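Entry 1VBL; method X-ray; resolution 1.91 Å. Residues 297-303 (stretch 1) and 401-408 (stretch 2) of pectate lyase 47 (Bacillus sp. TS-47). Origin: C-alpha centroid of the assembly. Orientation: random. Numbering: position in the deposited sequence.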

ATOM      1  N   TYR A 297      15.722  -0.432   2.092  1.00  7.85           N
ATOM      2  CA  TYR A 297      16.973  -0.219   1.381  1.00  8.06           C
ATOM      3  C   TYR A 297      16.881  -0.196  -0.138  1.00  7.38           C
ATOM      4  O   TYR A 297      15.994  -0.803  -0.734  1.00  6.15           O
ATOM      5  CB  TYR A 297      18.011  -1.261   1.834  1.00  8.49           C
ATOM      6  CG  TYR A 297      17.842  -2.658   1.276  1.00 10.55           C
ATOM      7  CD1 TYR A 297      18.461  -3.032   0.078  1.00  8.59           C
ATOM      8  CD2 TYR A 297      17.100  -3.623   1.963  1.00  7.95           C
ATOM      9  CE1 TYR A 297      18.350  -4.332  -0.417  1.00  8.75           C
ATOM     10  CE2 TYR A 297      16.981  -4.931   1.473  1.00 10.64           C
ATOM     11  CZ  TYR A 297      17.611  -5.274   0.282  1.00 10.72           C
ATOM     12  OH  TYR A 297      17.498  -6.559  -0.205  1.00 11.27           O
ATOM     13  N   ASN A 298      17.808   0.530  -0.754  1.00  6.82           N
ATOM     14  CA  ASN A 298      17.876   0.636  -2.204  1.00  7.89           C
ATOM     15  C   ASN A 298      16.582   1.089  -2.872  1.00  8.55           C
ATOM     16  O   ASN A 298      16.263   0.648  -3.975  1.00  8.39           O
ATOM     17  CB  ASN A 298      18.306  -0.707  -2.798  1.00  8.79           C
ATOM     18  CG  ASN A 298      19.781  -1.003  -2.583  1.00 10.19           C
ATOM     19  OD1 ASN A 298      20.232  -2.125  -2.807  1.00 10.45           O
ATOM     20  ND2 ASN A 298      20.542   0.004  -2.156  1.00  9.40           N
ATOM     21  N   ASN A 299      15.829   1.958  -2.207  1.00  8.86           N
ATOM     22  CA  ASN A 299      14.597   2.456  -2.802  1.00  9.55           C
ATOM     23  C   ASN A 299      14.914   3.794  -3.446  1.00  9.75           C
ATOM     24  O   ASN A 299      15.816   4.503  -2.998  1.00  9.39           O
ATOM     25  CB  ASN A 299      13.514   2.628  -1.740  1.00  8.94           C
ATOM     26  CG  ASN A 299      13.067   1.307  -1.156  1.00 10.40           C
ATOM     27  OD1 ASN A 299      12.411   0.504  -1.830  1.00  8.03           O
ATOM     28  ND2 ASN A 299      13.435   1.063   0.096  1.00  9.21           N
ATOM     29  N   TYR A 300      14.184   4.121  -4.506  1.00  9.92           N
ATOM     30  CA  TYR A 300      14.373   5.379  -5.211  1.00  8.78           C
ATOM     31  C   TYR A 300      13.092   6.203  -5.075  1.00 10.12           C
ATOM     32  O   TYR A 300      12.009   5.740  -5.443  1.00  9.92           O
ATOM     33  CB  TYR A 300      14.687   5.108  -6.685  1.00  8.10           C
ATOM     34  CG  TYR A 300      14.829   6.364  -7.523  1.00 10.49           C
ATOM     35  CD1 TYR A 300      15.662   7.407  -7.117  1.00 11.32           C
ATOM     36  CD2 TYR A 300      14.131   6.508  -8.724  1.00 11.54           C
ATOM     37  CE1 TYR A 300      15.798   8.568  -7.884  1.00 12.00           C
ATOM     38  CE2 TYR A 300      14.255   7.664  -9.499  1.00 11.09           C
ATOM     39  CZ  TYR A 300      15.087   8.687  -9.074  1.00 13.18           C
ATOM     40  OH  TYR A 300      15.196   9.835  -9.823  1.00 15.05           O
ATOM     41  N   TYR A 301      13.223   7.406  -4.520  1.00  9.45           N
ATOM     42  CA  TYR A 301      12.089   8.306  -4.308  1.00 11.30           C
ATOM     43  C   TYR A 301      12.306   9.511  -5.215  1.00 11.40           C
ATOM     44  O   TYR A 301      13.336  10.178  -5.133  1.00 12.23           O
ATOM     45  CB  TYR A 301      12.023   8.762  -2.844  1.00  9.65           C
ATOM     46  CG  TYR A 301      12.032   7.634  -1.834  1.00 10.77           C
ATOM     47  CD1 TYR A 301      13.215   6.966  -1.517  1.00  9.69           C
ATOM     48  CD2 TYR A 301      10.857   7.232  -1.195  1.00 12.03           C
ATOM     49  CE1 TYR A 301      13.230   5.925  -0.591  1.00  9.90           C
ATOM     50  CE2 TYR A 301      10.862   6.186  -0.264  1.00 10.22           C
ATOM     51  CZ  TYR A 301      12.052   5.539   0.028  1.00 10.25           C
ATOM     52  OH  TYR A 301      12.073   4.492   0.922  1.00 12.35           O
ATOM     53  N   GLU A 302      11.327   9.792  -6.067  1.00 11.10           N
ATOM     54  CA  GLU A 302      11.448  10.878  -7.031  1.00 11.39           C
ATOM     55  C   GLU A 302      10.215  11.765  -7.002  1.00 12.54           C
ATOM     56  O   GLU A 302       9.096  11.289  -7.189  1.00 11.26           O
ATOM     57  CB  GLU A 302      11.648  10.256  -8.416  1.00 12.51           C
ATOM     58  CG  GLU A 302      11.740  11.208  -9.581  1.00 16.83           C
ATOM     59  CD  GLU A 302      11.920  10.452 -10.883  1.00 20.18           C
ATOM     60  OE1 GLU A 302      13.069  10.104 -11.230  1.00 22.45           O
ATOM     61  OE2 GLU A 302      10.904  10.185 -11.551  1.00 22.94           O
ATOM     62  N   PHE A 303      10.424  13.060  -6.775  1.00 12.12           N
ATOM     63  CA  PHE A 303       9.303  13.984  -6.690  1.00 12.67           C
ATOM     64  C   PHE A 303       9.476  15.258  -7.504  1.00 12.84           C
ATOM     65  O   PHE A 303      10.563  15.832  -7.567  1.00 14.05           O
ATOM     66  CB  PHE A 303       9.052  14.363  -5.226  1.00 11.12           C
ATOM     67  CG  PHE A 303       9.025  13.185  -4.288  1.00 12.60           C
ATOM     68  CD1 PHE A 303      10.197  12.730  -3.689  1.00 12.92           C
ATOM     69  CD2 PHE A 303       7.829  12.520  -4.014  1.00 12.58           C
ATOM     70  CE1 PHE A 303      10.185  11.633  -2.826  1.00 11.93           C
ATOM     71  CE2 PHE A 303       7.804  11.423  -3.156  1.00 13.32           C
ATOM     72  CZ  PHE A 303       8.987  10.978  -2.558  1.00 13.14           C
TER
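Stretch 2 401-408: SVPALVKA

Stretch 2 lies on stretch 1 as a helix packed across a strand. Stretch 2 is helical through 408, and the helix continues later in the chain. Its backbone bonds follow the i to i+4 pattern: V406 N donates to V402 O at 2.8 Å, K407 N to P403 O at 2.9 Å, and A408 N to A404 O at 3.1 Å. Stretch 1 runs through a loop and then extends as a strand over residues 300-303. The axes of strand and helix come within 8.8 Å. Their N-to-C directions differ by 86°, and the signed crossing angle is -86°, so the helix runs nearly perpendicular to the strand. The pairing is long-range: touching residues are at least 102 positions apart in sequence. It buries 338 Å² in all, counting both sides. No hydrogen bond joins the two stretches; the fit rests mainly on apolar packing.

Y297 makes no contact with the helix. Contact begins at N298, whose phi/psi of 54/34 is left-handed. N298 CA lies 5.8 Å from V402 CA. The CA-to-CB bond points sideways, yet N298 ND2 comes to 3.5 Å from V402 CG2. Both polar ends of this amide are hydrogen-bonded elsewhere in the structure, so its approach to a methyl group leaves neither unsatisfied. The backbone contributes too: N298 O lies 3.6 Å from V406 CG2, one helical turn on from V402.

The CA-to-CB bond of N299 points away from the helix. What it offers is backbone, with N299 O 3.7 Å from V402 CG1.

Y300 is the centre of the contact, with 99 Å² covered by stretch 2, more than any other residue here. Its CA-to-CB bond points toward the helix, and chi1 is t at 177°. The CB packs against two valines on successive turns: Y300 CB is 4.0 Å from V402 CG1 and 3.9 Å from V406 CG1. Farther out, the ring meets P403. P403 CB sits over one face, 4.1 Å from the centroid of the Y300 ring and 17° off the ring normal, which is a CH-pi contact. Y300 CE1 also approaches P403 CG at 3.8 Å. K407 reaches the ring obliquely, with Y300 CE2 3.8 Å from K407 CG. The tyrosine thus touches residues 402, 403, 406 and 407, which recur along one side of the helix.

Y301 follows the strand's alternation and makes no contact. At E302 the CA-to-CB bond again points toward the helix. Its contact is slight: E302 OE1 is 4.3 Å from K407 CD, an aliphatic carbon. The same carboxylate oxygen accepts a hydrogen bond within stretch 1, from Y300 OH to E302 OE1 at 2.6 Å, tying the outer end of the tyrosine to its neighbour two residues on. F303 lies out of reach. On the helix, the CA-to-CB bond of A404 points away and A408 is too distant to touch stretch 1.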

ATOM      1  N   SER A 401      24.033   3.813  -7.522  1.00 10.28           N
ATOM      2  CA  SER A 401      23.566   2.899  -8.567  1.00 13.34           C
ATOM      3  C   SER A 401      22.053   2.650  -8.496  1.00 13.60           C
ATOM      4  O   SER A 401      21.458   2.112  -9.436  1.00 12.73           O
ATOM      5  CB  SER A 401      24.291   1.555  -8.445  1.00 16.56           C
ATOM      6  OG  SER A 401      25.693   1.722  -8.559  1.00 22.52           O
ATOM      7  N   VAL A 402      21.434   3.051  -7.389  1.00 12.72           N
ATOM      8  CA  VAL A 402      20.005   2.824  -7.183  1.00 11.96           C
ATOM      9  C   VAL A 402      19.026   3.387  -8.220  1.00 12.14           C
ATOM     10  O   VAL A 402      18.179   2.656  -8.721  1.00 13.18           O
ATOM     11  CB  VAL A 402      19.581   3.293  -5.764  1.00 13.79           C
ATOM     12  CG1 VAL A 402      18.058   3.261  -5.618  1.00 12.52           C
ATOM     13  CG2 VAL A 402      20.222   2.378  -4.715  1.00 11.01           C
ATOM     14  N   PRO A 403      19.129   4.684  -8.563  1.00 13.03           N
ATOM     15  CA  PRO A 403      18.198   5.249  -9.552  1.00 13.37           C
ATOM     16  C   PRO A 403      18.123   4.493 -10.880  1.00 13.41           C
ATOM     17  O   PRO A 403      17.040   4.126 -11.336  1.00 11.86           O
ATOM     18  CB  PRO A 403      18.713   6.676  -9.734  1.00 14.12           C
ATOM     19  CG  PRO A 403      19.275   6.999  -8.374  1.00 14.85           C
ATOM     20  CD  PRO A 403      20.030   5.725  -8.038  1.00 13.75           C
ATOM     21  N   ALA A 404      19.274   4.273 -11.504  1.00 13.04           N
ATOM     22  CA  ALA A 404      19.311   3.575 -12.786  1.00 14.97           C
ATOM     23  C   ALA A 404      18.717   2.174 -12.671  1.00 13.27           C
ATOM     24  O   ALA A 404      17.915   1.757 -13.506  1.00 13.93           O
ATOM     25  CB  ALA A 404      20.750   3.499 -13.295  1.00 15.31           C
ATOM     26  N   LEU A 405      19.108   1.453 -11.628  1.00 12.43           N
ATOM     27  CA  LEU A 405      18.623   0.099 -11.407  1.00 12.74           C
ATOM     28  C   LEU A 405      17.111   0.028 -11.180  1.00 12.31           C
ATOM     29  O   LEU A 405      16.408  -0.746 -11.836  1.00 12.28           O
ATOM     30  CB  LEU A 405      19.337  -0.520 -10.202  1.00 13.70           C
ATOM     31  CG  LEU A 405      18.887  -1.937  -9.854  1.00 18.26           C
ATOM     32  CD1 LEU A 405      19.202  -2.866 -11.022  1.00 20.00           C
ATOM     33  CD2 LEU A 405      19.588  -2.409  -8.590  1.00 20.02           C
ATOM     34  N   VAL A 406      16.617   0.833 -10.247  1.00 11.16           N
ATOM     35  CA  VAL A 406      15.196   0.843  -9.924  1.00  9.31           C
ATOM     36  C   VAL A 406      14.348   1.323 -11.097  1.00  9.88           C
ATOM     37  O   VAL A 406      13.310   0.737 -11.396  1.00 10.94           O
ATOM     38  CB  VAL A 406      14.922   1.721  -8.678  1.00  9.55           C
ATOM     39  CG1 VAL A 406      13.420   1.831  -8.423  1.00  8.91           C
ATOM     40  CG2 VAL A 406      15.609   1.112  -7.459  1.00  9.71           C
ATOM     41  N   LYS A 407      14.785   2.379 -11.775  1.00 12.21           N
ATOM     42  CA  LYS A 407      14.017   2.877 -12.910  1.00 12.81           C
ATOM     43  C   LYS A 407      13.913   1.821 -14.008  1.00 14.45           C
ATOM     44  O   LYS A 407      12.891   1.712 -14.690  1.00 13.78           O
ATOM     45  CB  LYS A 407      14.650   4.161 -13.461  1.00 15.22           C
ATOM     46  CG  LYS A 407      14.444   5.361 -12.544  1.00 17.04           C
ATOM     47  CD  LYS A 407      14.851   6.677 -13.190  1.00 25.41           C
ATOM     48  CE  LYS A 407      16.355   6.829 -13.268  1.00 27.44           C
ATOM     49  NZ  LYS A 407      16.734   8.217 -13.652  1.00 31.75           N
ATOM     50  N   ALA A 408      14.960   1.020 -14.154  1.00 14.20           N
ATOM     51  CA  ALA A 408      14.986  -0.011 -15.184  1.00 16.06           C
ATOM     52  C   ALA A 408      14.261  -1.311 -14.850  1.00 15.99           C
ATOM     53  O   ALA A 408      13.656  -1.920 -15.734  1.00 16.04           O
ATOM     54  CB  ALA A 408      16.435  -0.321 -15.562  1.00 17.11           C
TER